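Local coordinates for protein SCO1 homolog 1, mitochondrial (Arabidopsis thaliana, PDB 6N5U), which binds copper(I) through a thioredoxin-fold domain and is thought to act in copper homeostasis, redox signalling or insertion of copper into mitochondrial cytochrome c oxidase, at residues K31-F37 and V134-P140; A54-D58 and E91-K95; K59-N63 and V154-T158. The contacts are given in a common frame with arbitrary orientation. Residues are numbered along the deposited sequence.

Contact 1: residues K31-F37 and V134-P140; sequences KWTILYF and VMYLMSP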
ATOM      1  N   LYS A  31       6.484  -9.102 -10.253  1.00 68.03           N
ATOM      2  CA  LYS A  31       7.332  -7.993  -9.799  1.00 66.35           C
ATOM      3  C   LYS A  31       7.344  -7.881  -8.274  1.00 67.22           C
ATOM      4  O   LYS A  31       6.342  -8.232  -7.637  1.00 64.36           O
ATOM      5  CB  LYS A  31       6.833  -6.651 -10.380  1.00 67.70           C
ATOM      6  CG  LYS A  31       7.130  -6.435 -11.863  1.00 81.28           C
ATOM      7  CD  LYS A  31       7.448  -4.985 -12.163  1.00 87.97           C
ATOM      8  CE  LYS A  31       7.589  -4.731 -13.642  1.00106.47           C
ATOM      9  NZ  LYS A  31       7.993  -3.331 -13.922  1.00117.21           N
ATOM     10  N   TRP A  32       8.463  -7.356  -7.688  1.00 63.97           N
ATOM     11  CA  TRP A  32       8.577  -7.064  -6.243  1.00 60.96           C
ATOM     12  C   TRP A  32       7.566  -5.958  -5.942  1.00 60.02           C
ATOM     13  O   TRP A  32       7.465  -4.982  -6.711  1.00 58.21           O
ATOM     14  CB  TRP A  32       9.985  -6.589  -5.856  1.00 61.17           C
ATOM     15  CG  TRP A  32      10.962  -7.697  -5.691  1.00 65.31           C
ATOM     16  CD1 TRP A  32      11.755  -8.234  -6.656  1.00 72.13           C
ATOM     17  CD2 TRP A  32      11.203  -8.459  -4.502  1.00 65.03           C
ATOM     18  NE1 TRP A  32      12.509  -9.255  -6.134  1.00 73.98           N
ATOM     19  CE2 TRP A  32      12.172  -9.432  -4.821  1.00 72.58           C
ATOM     20  CE3 TRP A  32      10.714  -8.396  -3.188  1.00 63.69           C
ATOM     21  CZ2 TRP A  32      12.654 -10.339  -3.884  1.00 72.79           C
ATOM     22  CZ3 TRP A  32      11.183  -9.312  -2.261  1.00 66.39           C
ATOM     23  CH2 TRP A  32      12.153 -10.257  -2.608  1.00 70.60           C
ATOM     24  N   THR A  33       6.793  -6.135  -4.856  1.00 53.64           N
ATOM     25  CA  THR A  33       5.700  -5.240  -4.492  1.00 50.57           C
ATOM     26  C   THR A  33       5.772  -4.773  -3.043  1.00 53.06           C
ATOM     27  O   THR A  33       6.131  -5.561  -2.161  1.00 53.97           O
ATOM     28  CB  THR A  33       4.384  -5.975  -4.811  1.00 59.78           C
ATOM     29  OG1 THR A  33       4.342  -6.279  -6.206  1.00 64.44           O
ATOM     30  CG2 THR A  33       3.145  -5.199  -4.423  1.00 55.24           C
ATOM     31  N   ILE A  34       5.402  -3.499  -2.792  1.00 46.90           N
ATOM     32  CA  ILE A  34       5.319  -2.950  -1.433  1.00 45.58           C
ATOM     33  C   ILE A  34       3.886  -2.503  -1.219  1.00 47.78           C
ATOM     34  O   ILE A  34       3.434  -1.624  -1.938  1.00 47.33           O
ATOM     35  CB  ILE A  34       6.357  -1.833  -1.083  1.00 49.48           C
ATOM     36  CG1 ILE A  34       7.813  -2.325  -1.270  1.00 51.80           C
ATOM     37  CG2 ILE A  34       6.133  -1.333   0.357  1.00 50.29           C
ATOM     38  CD1 ILE A  34       8.895  -1.233  -1.283  1.00 55.44           C
ATOM     39  N   LEU A  35       3.161  -3.113  -0.252  1.00 43.99           N
ATOM     40  CA  LEU A  35       1.747  -2.784   0.017  1.00 41.89           C
ATOM     41  C   LEU A  35       1.629  -1.855   1.222  1.00 46.51           C
ATOM     42  O   LEU A  35       2.203  -2.152   2.264  1.00 47.63           O
ATOM     43  CB  LEU A  35       0.884  -4.036   0.271  1.00 41.06           C
ATOM     44  CG  LEU A  35       1.007  -5.256  -0.633  1.00 46.87           C
ATOM     45  CD1 LEU A  35       0.457  -6.473   0.075  1.00 48.06           C
ATOM     46  CD2 LEU A  35       0.217  -5.096  -1.906  1.00 47.79           C
ATOM     47  N   TYR A  36       0.914  -0.732   1.074  1.00 41.63           N
ATOM     48  CA  TYR A  36       0.696   0.251   2.133  1.00 40.92           C
ATOM     49  C   TYR A  36      -0.803   0.398   2.293  1.00 44.69           C
ATOM     50  O   TYR A  36      -1.518   0.637   1.312  1.00 44.77           O
ATOM     51  CB  TYR A  36       1.382   1.632   1.846  1.00 41.79           C
ATOM     52  CG  TYR A  36       1.046   2.701   2.872  1.00 43.06           C
ATOM     53  CD1 TYR A  36       1.656   2.708   4.124  1.00 47.05           C
ATOM     54  CD2 TYR A  36       0.055   3.650   2.625  1.00 42.29           C
ATOM     55  CE1 TYR A  36       1.273   3.618   5.115  1.00 49.97           C
ATOM     56  CE2 TYR A  36      -0.336   4.566   3.606  1.00 42.87           C
ATOM     57  CZ  TYR A  36       0.286   4.555   4.847  1.00 54.05           C
ATOM     58  OH  TYR A  36      -0.077   5.458   5.822  1.00 54.31           O
ATOM     59  N   PHE A  37      -1.285   0.235   3.518  1.00 40.67           N
ATOM     60  CA  PHE A  37      -2.720   0.364   3.791  1.00 39.46           C
ATOM     61  C   PHE A  37      -2.946   1.779   4.314  1.00 42.92           C
ATOM     62  O   PHE A  37      -2.227   2.224   5.224  1.00 45.98           O
ATOM     63  CB  PHE A  37      -3.176  -0.711   4.801  1.00 40.68           C
ATOM     64  CG  PHE A  37      -3.237  -2.133   4.259  1.00 41.47           C
ATOM     65  CD1 PHE A  37      -2.073  -2.868   4.046  1.00 41.51           C
ATOM     66  CD2 PHE A  37      -4.463  -2.743   3.993  1.00 43.22           C
ATOM     67  CE1 PHE A  37      -2.124  -4.159   3.527  1.00 42.01           C
ATOM     68  CE2 PHE A  37      -4.515  -4.046   3.480  1.00 45.72           C
ATOM     69  CZ  PHE A  37      -3.340  -4.737   3.240  1.00 43.39           C
ATOM     70  N   VAL A 134       1.718   0.543   8.312  1.00 53.52           N
ATOM     71  CA  VAL A 134       2.421  -0.641   7.853  1.00 54.01           C
ATOM     72  C   VAL A 134       2.804  -0.641   6.346  1.00 51.28           C
ATOM     73  O   VAL A 134       2.083  -0.096   5.529  1.00 50.90           O
ATOM     74  CB  VAL A 134       1.465  -1.830   8.195  1.00 59.92           C
ATOM     75  CG1 VAL A 134       1.954  -3.125   7.612  1.00 60.87           C
ATOM     76  CG2 VAL A 134       1.274  -1.996   9.696  1.00 61.27           C
ATOM     77  N   MET A 135       3.910  -1.315   6.001  1.00 43.53           N
ATOM     78  CA  MET A 135       4.373  -1.572   4.640  1.00 42.64           C
ATOM     79  C   MET A 135       4.812  -3.025   4.591  1.00 47.26           C
ATOM     80  O   MET A 135       5.473  -3.522   5.522  1.00 46.94           O
ATOM     81  CB  MET A 135       5.498  -0.629   4.177  1.00 45.82           C
ATOM     82  CG  MET A 135       5.030   0.775   3.958  1.00 48.43           C
ATOM     83  SD  MET A 135       6.287   1.989   3.579  1.00 54.21           S
ATOM     84  CE  MET A 135       7.367   1.870   5.116  1.00 53.26           C
ATOM     85  N   TYR A 136       4.433  -3.707   3.510  1.00 44.19           N
ATOM     86  CA  TYR A 136       4.704  -5.129   3.341  1.00 45.01           C
ATOM     87  C   TYR A 136       5.444  -5.382   2.058  1.00 48.72           C
ATOM     88  O   TYR A 136       4.901  -5.130   0.980  1.00 49.47           O
ATOM     89  CB  TYR A 136       3.382  -5.924   3.314  1.00 45.97           C
ATOM     90  CG  TYR A 136       2.590  -5.919   4.594  1.00 47.31           C
ATOM     91  CD1 TYR A 136       3.027  -6.628   5.709  1.00 51.37           C
ATOM     92  CD2 TYR A 136       1.362  -5.268   4.676  1.00 46.22           C
ATOM     93  CE1 TYR A 136       2.275  -6.676   6.880  1.00 52.45           C
ATOM     94  CE2 TYR A 136       0.591  -5.322   5.840  1.00 46.72           C
ATOM     95  CZ  TYR A 136       1.052  -6.031   6.939  1.00 54.68           C
ATOM     96  OH  TYR A 136       0.379  -6.017   8.136  1.00 56.41           O
ATOM     97  N   LEU A 137       6.672  -5.882   2.156  1.00 44.44           N
ATOM     98  CA  LEU A 137       7.423  -6.160   0.949  1.00 45.02           C
ATOM     99  C   LEU A 137       7.104  -7.596   0.549  1.00 51.33           C
ATOM    100  O   LEU A 137       7.517  -8.542   1.222  1.00 51.89           O
ATOM    101  CB  LEU A 137       8.937  -5.888   1.148  1.00 46.15           C
ATOM    102  CG  LEU A 137       9.930  -6.513   0.152  1.00 51.73           C
ATOM    103  CD1 LEU A 137      10.035  -5.696  -1.129  1.00 51.98           C
ATOM    104  CD2 LEU A 137      11.270  -6.696   0.790  1.00 52.91           C
ATOM    105  N   MET A 138       6.279  -7.732  -0.497  1.00 48.28           N
ATOM    106  CA  MET A 138       5.873  -8.991  -1.121  1.00 49.79           C
ATOM    107  C   MET A 138       6.869  -9.228  -2.251  1.00 57.20           C
ATOM    108  O   MET A 138       7.366  -8.260  -2.837  1.00 57.00           O
ATOM    109  CB  MET A 138       4.459  -8.876  -1.734  1.00 50.97           C
ATOM    110  CG  MET A 138       3.365  -8.544  -0.744  1.00 52.31           C
ATOM    111  SD  MET A 138       3.164  -9.788   0.555  1.00 57.84           S
ATOM    112  CE  MET A 138       3.548  -8.831   1.885  1.00 52.71           C
ATOM    113  N   SER A 139       7.152 -10.499  -2.561  1.00 55.96           N
ATOM    114  CA  SER A 139       8.086 -10.881  -3.620  1.00 59.15           C
ATOM    115  C   SER A 139       7.396 -11.062  -5.017  1.00 65.01           C
ATOM    116  O   SER A 139       6.172 -10.871  -5.100  1.00 63.13           O
ATOM    117  CB  SER A 139       8.873 -12.120  -3.197  1.00 65.22           C
ATOM    118  OG  SER A 139       8.038 -13.162  -2.725  1.00 76.57           O
ATOM    119  N   PRO A 140       8.128 -11.410  -6.123  1.00 64.05           N
ATOM    120  CA  PRO A 140       7.458 -11.577  -7.430  1.00 65.10           C
ATOM    121  C   PRO A 140       6.472 -12.749  -7.527  1.00 69.65           C
ATOM    122  O   PRO A 140       5.767 -12.864  -8.533  1.00 70.33           O
ATOM    123  CB  PRO A 140       8.628 -11.723  -8.412  1.00 70.67           C
ATOM    124  CG  PRO A 140       9.823 -11.201  -7.677  1.00 74.70           C
ATOM    125  CD  PRO A 140       9.583 -11.620  -6.269  1.00 68.18           C
TER

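Contact 2: residues A54-D58 and E91-K95; sequences AAAID and EFHPK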
ATOM      1  N   ALA A  54       7.330   6.488  -2.427  1.00 46.51           N
ATOM      2  CA  ALA A  54       7.580   6.889  -3.798  1.00 46.55           C
ATOM      3  C   ALA A  54       9.054   7.196  -3.996  1.00 54.71           C
ATOM      4  O   ALA A  54       9.649   6.701  -4.956  1.00 58.30           O
ATOM      5  CB  ALA A  54       6.737   8.095  -4.131  1.00 46.40           C
ATOM      6  N   ALA A  55       9.671   7.939  -3.052  1.00 50.23           N
ATOM      7  CA  ALA A  55      11.094   8.277  -3.130  1.00 51.90           C
ATOM      8  C   ALA A  55      11.946   7.038  -2.924  1.00 57.23           C
ATOM      9  O   ALA A  55      13.017   6.942  -3.530  1.00 58.72           O
ATOM     10  CB  ALA A  55      11.445   9.348  -2.115  1.00 52.85           C
ATOM     11  N   ALA A  56      11.454   6.070  -2.094  1.00 52.02           N
ATOM     12  CA  ALA A  56      12.134   4.791  -1.835  1.00 52.37           C
ATOM     13  C   ALA A  56      12.136   3.935  -3.122  1.00 58.63           C
ATOM     14  O   ALA A  56      13.200   3.431  -3.496  1.00 61.33           O
ATOM     15  CB  ALA A  56      11.479   4.050  -0.689  1.00 50.14           C
ATOM     16  N   ILE A  57      10.981   3.874  -3.848  1.00 52.99           N
ATOM     17  CA  ILE A  57      10.810   3.159  -5.129  1.00 53.67           C
ATOM     18  C   ILE A  57      11.890   3.556  -6.124  1.00 62.54           C
ATOM     19  O   ILE A  57      12.554   2.671  -6.684  1.00 65.25           O
ATOM     20  CB  ILE A  57       9.355   3.301  -5.702  1.00 53.95           C
ATOM     21  CG1 ILE A  57       8.313   2.565  -4.817  1.00 51.80           C
ATOM     22  CG2 ILE A  57       9.231   2.864  -7.176  1.00 54.19           C
ATOM     23  CD1 ILE A  57       8.602   1.066  -4.428  1.00 56.07           C
ATOM     24  N   ASP A  58      12.115   4.883  -6.268  1.00 60.16           N
ATOM     25  CA  ASP A  58      13.134   5.474  -7.149  1.00 63.14           C
ATOM     26  C   ASP A  58      14.561   5.198  -6.692  1.00 69.98           C
ATOM     27  O   ASP A  58      15.419   4.933  -7.528  1.00 74.16           O
ATOM     28  CB  ASP A  58      12.902   6.990  -7.301  1.00 64.28           C
ATOM     29  CG  ASP A  58      11.611   7.364  -8.023  1.00 65.65           C
ATOM     30  OD1 ASP A  58      10.981   6.458  -8.631  1.00 64.55           O
ATOM     31  OD2 ASP A  58      11.232   8.565  -7.989  1.00 64.06           O
ATOM     32  N   GLU A  91      -0.810  11.429  -7.684  1.00 48.65           N
ATOM     33  CA  GLU A  91      -0.117  12.560  -7.037  1.00 49.16           C
ATOM     34  C   GLU A  91       1.258  12.233  -6.466  1.00 52.23           C
ATOM     35  O   GLU A  91       2.084  13.135  -6.346  1.00 52.28           O
ATOM     36  CB  GLU A  91      -0.969  13.128  -5.880  1.00 49.77           C
ATOM     37  CG  GLU A  91      -2.331  13.710  -6.243  1.00 57.00           C
ATOM     38  CD  GLU A  91      -3.163  14.179  -5.060  1.00 75.31           C
ATOM     39  OE1 GLU A  91      -2.642  14.187  -3.920  1.00 58.52           O
ATOM     40  OE2 GLU A  91      -4.341  14.541  -5.277  1.00 78.76           O
ATOM     41  N   PHE A  92       1.479  10.966  -6.047  1.00 48.18           N
ATOM     42  CA  PHE A  92       2.700  10.505  -5.361  1.00 47.32           C
ATOM     43  C   PHE A  92       3.798   9.957  -6.240  1.00 51.56           C
ATOM     44  O   PHE A  92       4.983  10.235  -6.000  1.00 52.88           O
ATOM     45  CB  PHE A  92       2.350   9.455  -4.307  1.00 47.32           C
ATOM     46  CG  PHE A  92       1.375   9.950  -3.272  1.00 47.75           C
ATOM     47  CD1 PHE A  92       1.822  10.627  -2.146  1.00 51.38           C
ATOM     48  CD2 PHE A  92       0.005   9.763  -3.436  1.00 48.35           C
ATOM     49  CE1 PHE A  92       0.924  11.070  -1.182  1.00 51.59           C
ATOM     50  CE2 PHE A  92      -0.895  10.236  -2.487  1.00 50.29           C
ATOM     51  CZ  PHE A  92      -0.431  10.884  -1.365  1.00 49.21           C
ATOM     52  N   HIS A  93       3.411   9.104  -7.196  1.00 45.31           N
ATOM     53  CA  HIS A  93       4.320   8.416  -8.095  1.00 44.92           C
ATOM     54  C   HIS A  93       3.519   7.911  -9.280  1.00 47.91           C
ATOM     55  O   HIS A  93       2.399   7.427  -9.096  1.00 45.73           O
ATOM     56  CB  HIS A  93       4.960   7.227  -7.363  1.00 44.36           C
ATOM     57  CG  HIS A  93       6.221   6.721  -7.993  1.00 49.28           C
ATOM     58  ND1 HIS A  93       6.185   5.905  -9.109  1.00 52.30           N
ATOM     59  CD2 HIS A  93       7.508   6.879  -7.610  1.00 50.36           C
ATOM     60  CE1 HIS A  93       7.441   5.621  -9.383  1.00 52.49           C
ATOM     61  NE2 HIS A  93       8.269   6.169  -8.495  1.00 52.41           N
ATOM     62  N   PRO A  94       4.062   7.980 -10.515  1.00 47.04           N
ATOM     63  CA  PRO A  94       3.292   7.460 -11.654  1.00 47.99           C
ATOM     64  C   PRO A  94       3.105   5.934 -11.640  1.00 53.92           C
ATOM     65  O   PRO A  94       2.239   5.436 -12.357  1.00 55.27           O
ATOM     66  CB  PRO A  94       4.067   7.960 -12.889  1.00 51.93           C
ATOM     67  CG  PRO A  94       5.387   8.332 -12.417  1.00 56.48           C
ATOM     68  CD  PRO A  94       5.360   8.549 -10.944  1.00 50.03           C
ATOM     69  N   LYS A  95       3.870   5.197 -10.810  1.00 49.35           N
ATOM     70  CA  LYS A  95       3.794   3.745 -10.798  1.00 49.33           C
ATOM     71  C   LYS A  95       3.080   3.205  -9.570  1.00 52.67           C
ATOM     72  O   LYS A  95       3.101   1.995  -9.336  1.00 52.97           O
ATOM     73  CB  LYS A  95       5.193   3.122 -11.018  1.00 53.81           C
ATOM     74  CG  LYS A  95       5.621   3.207 -12.498  1.00 63.47           C
ATOM     75  CD  LYS A  95       7.082   2.922 -12.704  1.00 76.55           C
ATOM     76  CE  LYS A  95       7.480   2.891 -14.160  1.00 86.57           C
ATOM     77  NZ  LYS A  95       8.893   2.443 -14.322  1.00 94.28           N
TER

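Contact 3: residues K59-N63 and V154-T158; sequences KIKEN and VDSLT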
ATOM      1  N   LYS A  59      14.822   5.275  -5.381  1.00 64.66           N
ATOM      2  CA  LYS A  59      16.153   5.021  -4.826  1.00 67.29           C
ATOM      3  C   LYS A  59      16.560   3.555  -5.001  1.00 72.17           C
ATOM      4  O   LYS A  59      17.674   3.291  -5.449  1.00 75.81           O
ATOM      5  CB  LYS A  59      16.211   5.437  -3.363  1.00 68.76           C
ATOM      6  CG  LYS A  59      16.297   6.929  -3.159  1.00 72.44           C
ATOM      7  CD  LYS A  59      17.236   7.238  -2.005  1.00 80.19           C
ATOM      8  CE  LYS A  59      17.266   8.698  -1.683  1.00 91.09           C
ATOM      9  NZ  LYS A  59      17.576   9.533  -2.882  1.00 96.68           N
ATOM     10  N   ILE A  60      15.649   2.616  -4.686  1.00 65.49           N
ATOM     11  CA  ILE A  60      15.812   1.171  -4.872  1.00 65.91           C
ATOM     12  C   ILE A  60      16.257   0.921  -6.324  1.00 74.57           C
ATOM     13  O   ILE A  60      17.278   0.256  -6.531  1.00 77.85           O
ATOM     14  CB  ILE A  60      14.466   0.453  -4.594  1.00 65.45           C
ATOM     15  CG1 ILE A  60      14.113   0.423  -3.086  1.00 62.90           C
ATOM     16  CG2 ILE A  60      14.447  -0.944  -5.215  1.00 68.25           C
ATOM     17  CD1 ILE A  60      12.579   0.191  -2.793  1.00 62.35           C
ATOM     18  N   LYS A  61      15.503   1.493  -7.323  1.00 69.33           N
ATOM     19  CA  LYS A  61      15.791   1.332  -8.744  1.00 71.25           C
ATOM     20  C   LYS A  61      17.175   1.850  -9.095  1.00 81.01           C
ATOM     21  O   LYS A  61      17.901   1.167  -9.814  1.00 83.93           O
ATOM     22  CB  LYS A  61      14.693   1.968  -9.618  1.00 71.01           C
ATOM     23  CG  LYS A  61      14.936   1.928 -11.142  1.00 77.36           C
ATOM     24  CD  LYS A  61      15.005   0.511 -11.699  1.00 87.35           C
ATOM     25  CE  LYS A  61      14.867   0.487 -13.194  1.00 91.65           C
ATOM     26  NZ  LYS A  61      15.048  -0.883 -13.741  1.00100.53           N
ATOM     27  N   GLU A  62      17.553   3.035  -8.570  1.00 78.97           N
ATOM     28  CA  GLU A  62      18.865   3.648  -8.827  1.00 83.24           C
ATOM     29  C   GLU A  62      20.007   2.779  -8.292  1.00 90.13           C
ATOM     30  O   GLU A  62      21.017   2.614  -8.969  1.00 94.41           O
ATOM     31  CB  GLU A  62      18.959   5.050  -8.187  1.00 83.75           C
ATOM     32  CG  GLU A  62      18.174   6.141  -8.895  1.00 96.28           C
ATOM     33  CD  GLU A  62      17.871   7.362  -8.043  1.00116.01           C
ATOM     34  OE1 GLU A  62      18.786   7.821  -7.319  1.00106.89           O
ATOM     35  OE2 GLU A  62      16.721   7.861  -8.097  1.00100.72           O
ATOM     36  N   ASN A  63      19.826   2.216  -7.091  1.00 84.35           N
ATOM     37  CA  ASN A  63      20.830   1.445  -6.358  1.00 85.80           C
ATOM     38  C   ASN A  63      20.926  -0.035  -6.699  1.00 90.70           C
ATOM     39  O   ASN A  63      22.024  -0.589  -6.604  1.00 93.75           O
ATOM     40  CB  ASN A  63      20.603   1.610  -4.859  1.00 80.27           C
ATOM     41  CG  ASN A  63      20.556   3.043  -4.380  1.00 95.21           C
ATOM     42  OD1 ASN A  63      20.975   3.990  -5.055  1.00 98.21           O
ATOM     43  ND2 ASN A  63      20.023   3.241  -3.201  1.00 77.49           N
ATOM     44  N   VAL A 154      13.472   7.260   4.260  1.00 66.94           N
ATOM     45  CA  VAL A 154      13.688   6.802   2.867  1.00 66.14           C
ATOM     46  C   VAL A 154      14.932   5.896   2.757  1.00 71.32           C
ATOM     47  O   VAL A 154      14.883   4.857   2.096  1.00 70.23           O
ATOM     48  CB  VAL A 154      13.709   7.973   1.863  1.00 70.22           C
ATOM     49  CG1 VAL A 154      14.400   7.593   0.561  1.00 71.75           C
ATOM     50  CG2 VAL A 154      12.302   8.452   1.576  1.00 67.22           C
ATOM     51  N   ASP A 155      16.006   6.263   3.470  1.00 69.89           N
ATOM     52  CA  ASP A 155      17.251   5.513   3.453  1.00 72.37           C
ATOM     53  C   ASP A 155      17.124   4.133   4.095  1.00 74.90           C
ATOM     54  O   ASP A 155      17.594   3.167   3.514  1.00 76.95           O
ATOM     55  CB  ASP A 155      18.401   6.328   4.064  1.00 77.60           C
ATOM     56  CG  ASP A 155      18.835   7.532   3.261  1.00 82.63           C
ATOM     57  OD1 ASP A 155      18.408   7.651   2.093  1.00 80.54           O
ATOM     58  OD2 ASP A 155      19.629   8.343   3.793  1.00 91.21           O
ATOM     59  N   SER A 156      16.461   4.026   5.254  1.00 67.59           N
ATOM     60  CA  SER A 156      16.325   2.725   5.919  1.00 66.42           C
ATOM     61  C   SER A 156      15.337   1.771   5.222  1.00 66.80           C
ATOM     62  O   SER A 156      15.430   0.552   5.405  1.00 66.08           O
ATOM     63  CB  SER A 156      15.998   2.884   7.398  1.00 69.94           C
ATOM     64  OG  SER A 156      15.059   3.916   7.631  1.00 77.51           O
ATOM     65  N   LEU A 157      14.414   2.323   4.406  1.00 60.96           N
ATOM     66  CA  LEU A 157      13.459   1.542   3.621  1.00 57.78           C
ATOM     67  C   LEU A 157      14.187   1.009   2.389  1.00 62.43           C
ATOM     68  O   LEU A 157      14.179  -0.203   2.152  1.00 61.76           O
ATOM     69  CB  LEU A 157      12.211   2.375   3.220  1.00 54.83           C
ATOM     70  CG  LEU A 157      11.057   1.634   2.470  1.00 56.46           C
ATOM     71  CD1 LEU A 157      10.645   0.359   3.195  1.00 56.44           C
ATOM     72  CD2 LEU A 157       9.843   2.530   2.283  1.00 52.71           C
ATOM     73  N   THR A 158      14.865   1.915   1.647  1.00 60.48           N
ATOM     74  CA  THR A 158      15.638   1.602   0.445  1.00 62.08           C
ATOM     75  C   THR A 158      16.660   0.513   0.759  1.00 69.17           C
ATOM     76  O   THR A 158      16.546  -0.582   0.211  1.00 69.07           O
ATOM     77  CB  THR A 158      16.257   2.875  -0.134  1.00 68.07           C
ATOM     78  OG1 THR A 158      15.207   3.806  -0.424  1.00 61.75           O
ATOM     79  CG2 THR A 158      17.095   2.613  -1.376  1.00 69.53           C
TER

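Contact 1: residues K31-F37 and V134-P140
The indole of Trp32 lies over Ser139 and Pro140, and both make CH-pi contacts with one ring face. Ser139 CA is 3.9 Å from the centroid of the six-membered ring of Trp32, and Pro140 CD is 3.8 Å from that of the five-membered ring. Beyond this end the two strands run antiparallel. Thr33 and Met138 form a hydrogen-bonded pair, with Thr33 N to Met138 O at 3.0 Å and Met138 N to Thr33 O at 2.7 Å. Leu35 and Tyr136 form the next one, with Leu35 N to Tyr136 O at 2.9 Å and Tyr136 N to Leu35 O at 3.0 Å. Ile34 and Leu137 between them are a non-hydrogen-bonded pair. Their side chains share one sheet face. Leu35 and Met138 meet on the other, with Leu35 CD1 3.7 Å from Met138 CG. In the central thioredoxin-fold sheet, strand 32-38 lies between parallel strand 68-74 and antiparallel strand 135-138, which borders strand 144-148. Helix 45-64 covers the face carrying Ile34 and Tyr36, where Tyr36 touches the copper ligand Cys46.

Contact 2: residues A54-D58 and E91-K95
A histidine-carboxylate hydrogen bond ties the loop after helix 82-89 to helix 45-64. His93 NE2 donates to Asp58 OD1 at 2.7 Å, with an angle of 161° at the hydrogen. The acceptor lies at the ring edge, near its plane. On the other ring nitrogen, His93 ND1 accepts from the backbone Lys95 N at 3.0 Å. The imidazole thus bridges its own loop and the helix, and its orientation is fixed at both nitrogens. The rest of the contact is close packing. Ala54 has a small side chain, so the loop can come near: Ala54 CB is 3.3 Å from Phe92 O. The CD2 atom of His93 lies 3.8 Å from Ala54 CB, and His93 NE2 is 3.7 Å from Ile57 CG2. Phe92 packs farther back along the same helix, on Leu50 and Ile51. Neither His93 nor Asp58 is a copper ligand. This is a helix-to-loop contact within the thioredoxin fold, where the connection leading into strand 97-100 rests on the helix that follows strand 32-38.

Contact 3: residues K59-N63 and V154-T158
Thr158, Lys59 and Ile60 carry most of this contact between two helices. Thr158 has the largest covered area, 79 Å², and its CA-to-CB bond points toward helix segment 59-63. Its methyl group faces the start of that segment: Thr158 CG2 is 3.6 Å from Ile60 N and 4.1 Å from Ile60 CG1. The same CG2 atom of Thr158 is 3.5 Å from Asn63 ND2, one turn farther on. The hydroxyl of Thr158 turns back to its own helix, where Thr158 OG1 donates to Val154 O at 2.7 Å. This bond gives the hydroxyl a partner within its own helix, and the methyl is left to face helix 45-64.

Lys59 comes second, with 57 Å² covered. Its aliphatic chain lies along the edge of the interface, and Lys59 CB is 3.5 Å from Thr158 OG1. Farther out, Lys59 CE reaches 3.8 Å from Val154 CG1 and 4.1 Å from Asp155 OD1. Lys59 and Asp155 form no salt bridge. Ile60, with 40 Å² covered, is buried and completes the inner side of the contact.

The segments make no hydrogen bond to each other, so they are held by van der Waals contact. Their axes approach to 10.4 Å and cross at -55°. The contact joins the end of helix 45-64 to the first turn of helix 154-167. Both helices pack on the face of the central thioredoxin-fold sheet that carries Ile34 and Met135. Ile60 reaches Ile34 of strand 32-38, and Leu157 reaches Met135 of strand 135-138.

The long helix 45-64 connects all three contacts. It follows strand 32-38 of contact 1 and supplies one segment each to contacts 2 and 3, whose centres are about 11 Å apart. Ile34 CD1 lies 3.9 Å from Ile57 CD1 of contact 2 and 4.2 Å from Ile60 CD1 of contact 3. Met135 CE of contact 1 also meets Leu157 CD2 of contact 3 at 3.8 Å. The copper(I) site, Cys42, Cys46 and His131, is nearest to contact 1: the nearest atom of the Tyr36 side chain is about 4 Å from the ion. In contact 2 the nearest atom of the Phe92 side chain is about 10 Å from it. Contact 3 lies away from the site.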